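Local atomic coordinates of hemolysin (Enterococcus faecalis, PDB entry 2R2Z), a protein that may bind flavin adenine dinucleotide and is a membrane protein with CBS domains, represented here by its transporter-associated domain. Residues A[20-29]-A[41-49]. Sequence-based numbering, arbitrary orientation.
Sequences VQGRMLIDEF and DVDTMAGYL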
ATOM      1  N   VAL A  20      -2.874  -5.187   2.668  1.00  8.02           N
ATOM      2  CA  VAL A  20      -1.680  -4.895   3.460  1.00  8.27           C
ATOM      3  C   VAL A  20      -2.021  -3.824   4.485  1.00  8.49           C
ATOM      4  O   VAL A  20      -2.585  -2.782   4.132  1.00  8.94           O
ATOM      5  CB  VAL A  20      -0.536  -4.426   2.538  1.00  8.54           C
ATOM      6  CG1 VAL A  20       0.647  -3.827   3.345  1.00 10.96           C
ATOM      7  CG2 VAL A  20      -0.088  -5.594   1.666  1.00 10.34           C
ATOM      8  N   GLN A  21      -1.715  -4.079   5.752  1.00  8.94           N
ATOM      9  CA  GLN A  21      -1.920  -3.079   6.782  0.50  9.04           C
ATOM     10  C   GLN A  21      -0.982  -1.895   6.561  1.00  9.57           C
ATOM     11  O   GLN A  21       0.199  -2.065   6.241  1.00  9.30           O
ATOM     12  CB  GLN A  21      -1.712  -3.709   8.169  0.50  9.56           C
ATOM     13  CG  GLN A  21      -2.651  -4.909   8.427  0.50 10.08           C
ATOM     14  CD  GLN A  21      -4.109  -4.497   8.485  0.50  9.97           C
ATOM     15  OE1 GLN A  21      -4.454  -3.558   9.194  0.50 11.58           O
ATOM     16  NE2 GLN A  21      -4.970  -5.189   7.741  0.50 10.87           N
ATOM     17  N   GLY A  22      -1.511  -0.690   6.748  1.00  9.45           N
ATOM     18  CA  GLY A  22      -0.728   0.540   6.607  1.00  9.16           C
ATOM     19  C   GLY A  22       0.541   0.553   7.448  1.00  8.77           C
ATOM     20  O   GLY A  22       1.552   1.155   7.059  1.00  9.13           O
ATOM     21  N   ARG A  23       0.490  -0.090   8.617  1.00  9.57           N
ATOM     22  CA  ARG A  23       1.652  -0.110   9.500  1.00 10.83           C
ATOM     23  C   ARG A  23       2.806  -0.991   9.028  1.00  9.98           C
ATOM     24  O   ARG A  23       3.893  -0.923   9.600  1.00 10.94           O
ATOM     25  CB  ARG A  23       1.255  -0.553  10.910  1.00 10.95           C
ATOM     26  CG  ARG A  23       0.698  -1.972  10.970  1.00 12.44           C
ATOM     27  CD  ARG A  23       0.597  -2.504  12.409  1.00 13.88           C
ATOM     28  NE  ARG A  23      -0.124  -1.606  13.309  1.00 18.76           N
ATOM     29  CZ  ARG A  23      -1.441  -1.557  13.449  1.00 20.29           C
ATOM     30  NH1 ARG A  23      -2.224  -2.344  12.723  1.00 20.46           N
ATOM     31  NH2 ARG A  23      -1.972  -0.699  14.316  1.00 19.61           N
HETATM   32  N   MSE A  24       2.582  -1.828   8.012  1.00  9.68           N
HETATM   33  CA  MSE A  24       3.650  -2.679   7.508  1.00  9.60           C
HETATM   34  C   MSE A  24       4.794  -1.804   7.025  1.00  8.81           C
HETATM   35  O   MSE A  24       4.582  -0.831   6.300  1.00  9.02           O
HETATM   36  CB  MSE A  24       3.140  -3.565   6.384  1.00  9.28           C
HETATM   37  CG  MSE A  24       4.153  -4.606   5.960  1.00  9.93           C
HETATM   38 SE   MSE A  24       3.441  -5.813   4.588  0.70 11.07          SE
HETATM   39  CE  MSE A  24       4.703  -7.296   4.813  1.00 12.17           C
ATOM     40  N   LEU A  25       6.010  -2.147   7.421  1.00  9.09           N
ATOM     41  CA  LEU A  25       7.158  -1.395   6.952  1.00  9.00           C
ATOM     42  C   LEU A  25       7.405  -1.627   5.469  1.00  8.93           C
ATOM     43  O   LEU A  25       7.228  -2.738   4.974  1.00  9.60           O
ATOM     44  CB  LEU A  25       8.405  -1.813   7.739  1.00 10.69           C
ATOM     45  CG  LEU A  25       8.339  -1.505   9.233  1.00 11.78           C
ATOM     46  CD1 LEU A  25       9.570  -2.087   9.891  1.00 14.29           C
ATOM     47  CD2 LEU A  25       8.273  -0.015   9.500  1.00 14.53           C
ATOM     48  N   ILE A  26       7.839  -0.585   4.758  1.00  9.35           N
ATOM     49  CA  ILE A  26       8.237  -0.734   3.359  1.00  9.41           C
ATOM     50  C   ILE A  26       9.271  -1.857   3.229  1.00  9.88           C
ATOM     51  O   ILE A  26       9.186  -2.694   2.326  1.00  9.19           O
ATOM     52  CB  ILE A  26       8.810   0.590   2.793  1.00  9.47           C
ATOM     53  CG1 ILE A  26       7.759   1.697   2.818  1.00 10.63           C
ATOM     54  CG2 ILE A  26       9.346   0.383   1.375  1.00 11.31           C
ATOM     55  CD1 ILE A  26       8.346   3.090   2.620  1.00 11.59           C
ATOM     56  N   ASP A  27      10.262  -1.875   4.120  1.00  9.66           N
ATOM     57  CA  ASP A  27      11.288  -2.912   4.045  1.00 11.13           C
ATOM     58  C   ASP A  27      10.706  -4.328   4.228  1.00 11.28           C
ATOM     59  O   ASP A  27      11.144  -5.278   3.575  1.00 11.62           O
ATOM     60  CB  ASP A  27      12.392  -2.631   5.074  1.00 11.70           C
ATOM     61  CG  ASP A  27      13.184  -1.360   4.767  1.00 14.13           C
ATOM     62  OD1 ASP A  27      13.200  -0.913   3.599  1.00 16.18           O
ATOM     63  OD2 ASP A  27      13.837  -0.811   5.702  1.00 15.64           O
ATOM     64  N   GLU A  28       9.723  -4.463   5.113  1.00 11.46           N
ATOM     65  CA  GLU A  28       9.010  -5.732   5.331  1.00 12.56           C
ATOM     66  C   GLU A  28       8.237  -6.140   4.072  1.00 11.30           C
ATOM     67  O   GLU A  28       8.277  -7.295   3.654  1.00 11.48           O
ATOM     68  CB  GLU A  28       8.025  -5.598   6.514  1.00 13.09           C
ATOM     69  CG  GLU A  28       8.676  -5.568   7.912  1.00 15.89           C
ATOM     70  CD  GLU A  28       7.717  -5.201   9.068  1.00 15.15           C
ATOM     71  OE1 GLU A  28       6.672  -4.505   8.882  1.00 13.73           O
ATOM     72  OE2 GLU A  28       8.055  -5.599  10.213  1.00 19.61           O
ATOM     73  N   PHE A  29       7.538  -5.178   3.480  1.00  9.92           N
ATOM     74  CA  PHE A  29       6.807  -5.414   2.243  1.00  9.36           C
ATOM     75  C   PHE A  29       7.752  -5.941   1.152  1.00  8.81           C
ATOM     76  O   PHE A  29       7.455  -6.928   0.488  1.00  8.99           O
ATOM     77  CB  PHE A  29       6.129  -4.103   1.803  1.00  9.68           C
ATOM     78  CG  PHE A  29       5.325  -4.214   0.537  1.00  8.79           C
ATOM     79  CD1 PHE A  29       3.952  -4.445   0.584  1.00 10.68           C
ATOM     80  CD2 PHE A  29       5.936  -4.056  -0.699  1.00  9.45           C
ATOM     81  CE1 PHE A  29       3.208  -4.536  -0.587  1.00 11.79           C
ATOM     82  CE2 PHE A  29       5.208  -4.150  -1.866  1.00 10.19           C
ATOM     83  CZ  PHE A  29       3.837  -4.392  -1.815  1.00 10.69           C
ATOM     84  N   ASP A  41      12.853   8.894   4.271  1.00 17.73           N
ATOM     85  CA  ASP A  41      12.158   9.553   5.378  1.00 19.25           C
ATOM     86  C   ASP A  41      10.724   9.075   5.608  1.00 18.25           C
ATOM     87  O   ASP A  41       9.950   9.743   6.296  1.00 19.07           O
ATOM     88  CB  ASP A  41      12.185  11.079   5.200  1.00 20.61           C
ATOM     89  CG  ASP A  41      13.594  11.667   5.248  1.00 23.16           C
ATOM     90  OD1 ASP A  41      14.510  11.050   5.836  0.70 24.21           O
ATOM     91  OD2 ASP A  41      13.778  12.765   4.684  0.70 26.44           O
ATOM     92  N   VAL A  42      10.380   7.927   5.025  1.00 16.40           N
ATOM     93  CA  VAL A  42       9.062   7.318   5.177  1.00 14.75           C
ATOM     94  C   VAL A  42       9.331   5.850   5.411  1.00 13.64           C
ATOM     95  O   VAL A  42      10.117   5.239   4.686  1.00 14.45           O
ATOM     96  CB  VAL A  42       8.212   7.505   3.906  1.00 14.96           C
ATOM     97  CG1 VAL A  42       6.901   6.782   4.036  1.00 15.11           C
ATOM     98  CG2 VAL A  42       7.983   9.002   3.627  1.00 16.21           C
ATOM     99  N   ASP A  43       8.686   5.276   6.423  1.00 12.13           N
ATOM    100  CA  ASP A  43       8.986   3.902   6.792  1.00 12.17           C
ATOM    101  C   ASP A  43       7.863   2.895   6.557  1.00 10.15           C
ATOM    102  O   ASP A  43       8.158   1.721   6.424  1.00 10.21           O
ATOM    103  CB  ASP A  43       9.467   3.845   8.246  1.00 13.49           C
ATOM    104  CG  ASP A  43      10.788   4.563   8.440  1.00 16.36           C
ATOM    105  OD1 ASP A  43      11.728   4.324   7.642  0.70 17.05           O
ATOM    106  OD2 ASP A  43      10.880   5.354   9.390  0.70 16.80           O
ATOM    107  N   THR A  44       6.615   3.358   6.505  1.00 10.03           N
ATOM    108  CA  THR A  44       5.481   2.438   6.415  1.00  9.49           C
ATOM    109  C   THR A  44       4.785   2.515   5.066  1.00  8.91           C
ATOM    110  O   THR A  44       4.927   3.497   4.330  1.00  8.97           O
ATOM    111  CB  THR A  44       4.431   2.707   7.510  1.00 10.61           C
ATOM    112  OG1 THR A  44       3.787   3.955   7.241  1.00 11.01           O
ATOM    113  CG2 THR A  44       5.068   2.749   8.900  1.00 12.31           C
HETATM  114  N   MSE A  45       4.012   1.474   4.771  1.00  8.01           N
HETATM  115  CA  MSE A  45       3.235   1.431   3.536  1.00  8.55           C
HETATM  116  C   MSE A  45       2.139   2.476   3.496  1.00  8.86           C
HETATM  117  O   MSE A  45       1.858   3.014   2.431  1.00  8.48           O
HETATM  118  CB  MSE A  45       2.675   0.033   3.273  1.00  8.58           C
HETATM  119  CG  MSE A  45       3.782  -0.988   2.949  1.00  9.13           C
HETATM  120 SE   MSE A  45       4.820  -0.525   1.355  0.70 10.01          SE
HETATM  121  CE  MSE A  45       3.399  -0.660   0.024  1.00 10.80           C
ATOM    122  N   ALA A  46       1.555   2.806   4.643  1.00  8.83           N
ATOM    123  CA  ALA A  46       0.604   3.928   4.695  1.00  9.48           C
ATOM    124  C   ALA A  46       1.273   5.241   4.277  1.00  9.58           C
ATOM    125  O   ALA A  46       0.739   6.007   3.467  1.00  9.95           O
ATOM    126  CB  ALA A  46       0.004   4.088   6.088  1.00  9.78           C
ATOM    127  N   GLY A  47       2.443   5.517   4.847  1.00  9.30           N
ATOM    128  CA  GLY A  47       3.181   6.728   4.518  1.00  9.54           C
ATOM    129  C   GLY A  47       3.581   6.713   3.058  1.00  9.10           C
ATOM    130  O   GLY A  47       3.525   7.740   2.381  1.00  9.21           O
ATOM    131  N   TYR A  48       3.990   5.550   2.556  1.00  8.73           N
ATOM    132  CA  TYR A  48       4.394   5.413   1.164  1.00  8.46           C
ATOM    133  C   TYR A  48       3.256   5.825   0.227  1.00  8.57           C
ATOM    134  O   TYR A  48       3.434   6.668  -0.662  1.00  8.37           O
ATOM    135  CB  TYR A  48       4.823   3.965   0.899  1.00  8.43           C
ATOM    136  CG  TYR A  48       5.316   3.740  -0.514  1.00  8.16           C
ATOM    137  CD1 TYR A  48       6.675   3.849  -0.823  1.00  8.91           C
ATOM    138  CD2 TYR A  48       4.421   3.451  -1.540  1.00  7.94           C
ATOM    139  CE1 TYR A  48       7.113   3.666  -2.132  1.00  8.69           C
ATOM    140  CE2 TYR A  48       4.851   3.285  -2.848  1.00  8.21           C
ATOM    141  CZ  TYR A  48       6.192   3.384  -3.138  1.00  8.18           C
ATOM    142  OH  TYR A  48       6.570   3.187  -4.441  1.00  8.62           O
ATOM    143  N   LEU A  49       2.092   5.224   0.404  1.00  8.14           N
ATOM    144  CA  LEU A  49       1.011   5.467  -0.538  1.00  8.48           C
ATOM    145  C   LEU A  49       0.470   6.887  -0.427  1.00  8.70           C
ATOM    146  O   LEU A  49       0.204   7.520  -1.443  1.00  8.55           O
ATOM    147  CB  LEU A  49      -0.092   4.414  -0.420  1.00  8.75           C
ATOM    148  CG  LEU A  49      -1.250   4.574  -1.417  1.00  9.31           C
ATOM    149  CD1 LEU A  49      -0.768   4.598  -2.884  1.00  9.43           C
ATOM    150  CD2 LEU A  49      -2.282   3.469  -1.253  1.00  9.41           C
TER
HETATM  151  O   HOH W   1      10.671   0.498   5.983  1.00 12.06           O
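One face of the Phe29 ring is taken by the selenomethionine Met45, whose CE lies over the ring centre, 3.9 Å from the centroid and 11° off the normal, a CH-pi contact. Its SE lies obliquely over the ring, 3.8 Å from Phe29 CG, in a Met-aromatic contact. Bends at chi2 and chi3 (-60° and -64°) fold the Met45 chain back so that its methyl reaches the face. The Tyr48 ring is met obliquely by Ile26 CD1. Beside this apolar layer, the backbones of segments 20-29 and 41-49 meet in a single beta bridge at Leu25 and Thr44. Ile26 N donates to Asp43 O (2.9 Å), tilted from the carbonyl plane. Two N-H groups of the first turn of helix 45-53 are satisfied across the contact: Met45 N by Met24 O (2.8 Å), almost head-on, and Ala46 N by Gly22 O, in the carbonyl plane. Ala46 CB packs 3.7 Å from Gly22 CA. Thr44 OG1 N-caps helix 45-53, while Glu28 OE1, on its anti side, holds the N-H of Leu25, N-cap residue of helix 26-33. The contact thus joins two helix starts on one side of the domain's antiparallel sheet, just beyond strand 17-21, with Met45 and Tyr48 resting on Leu72 of strand 70-78.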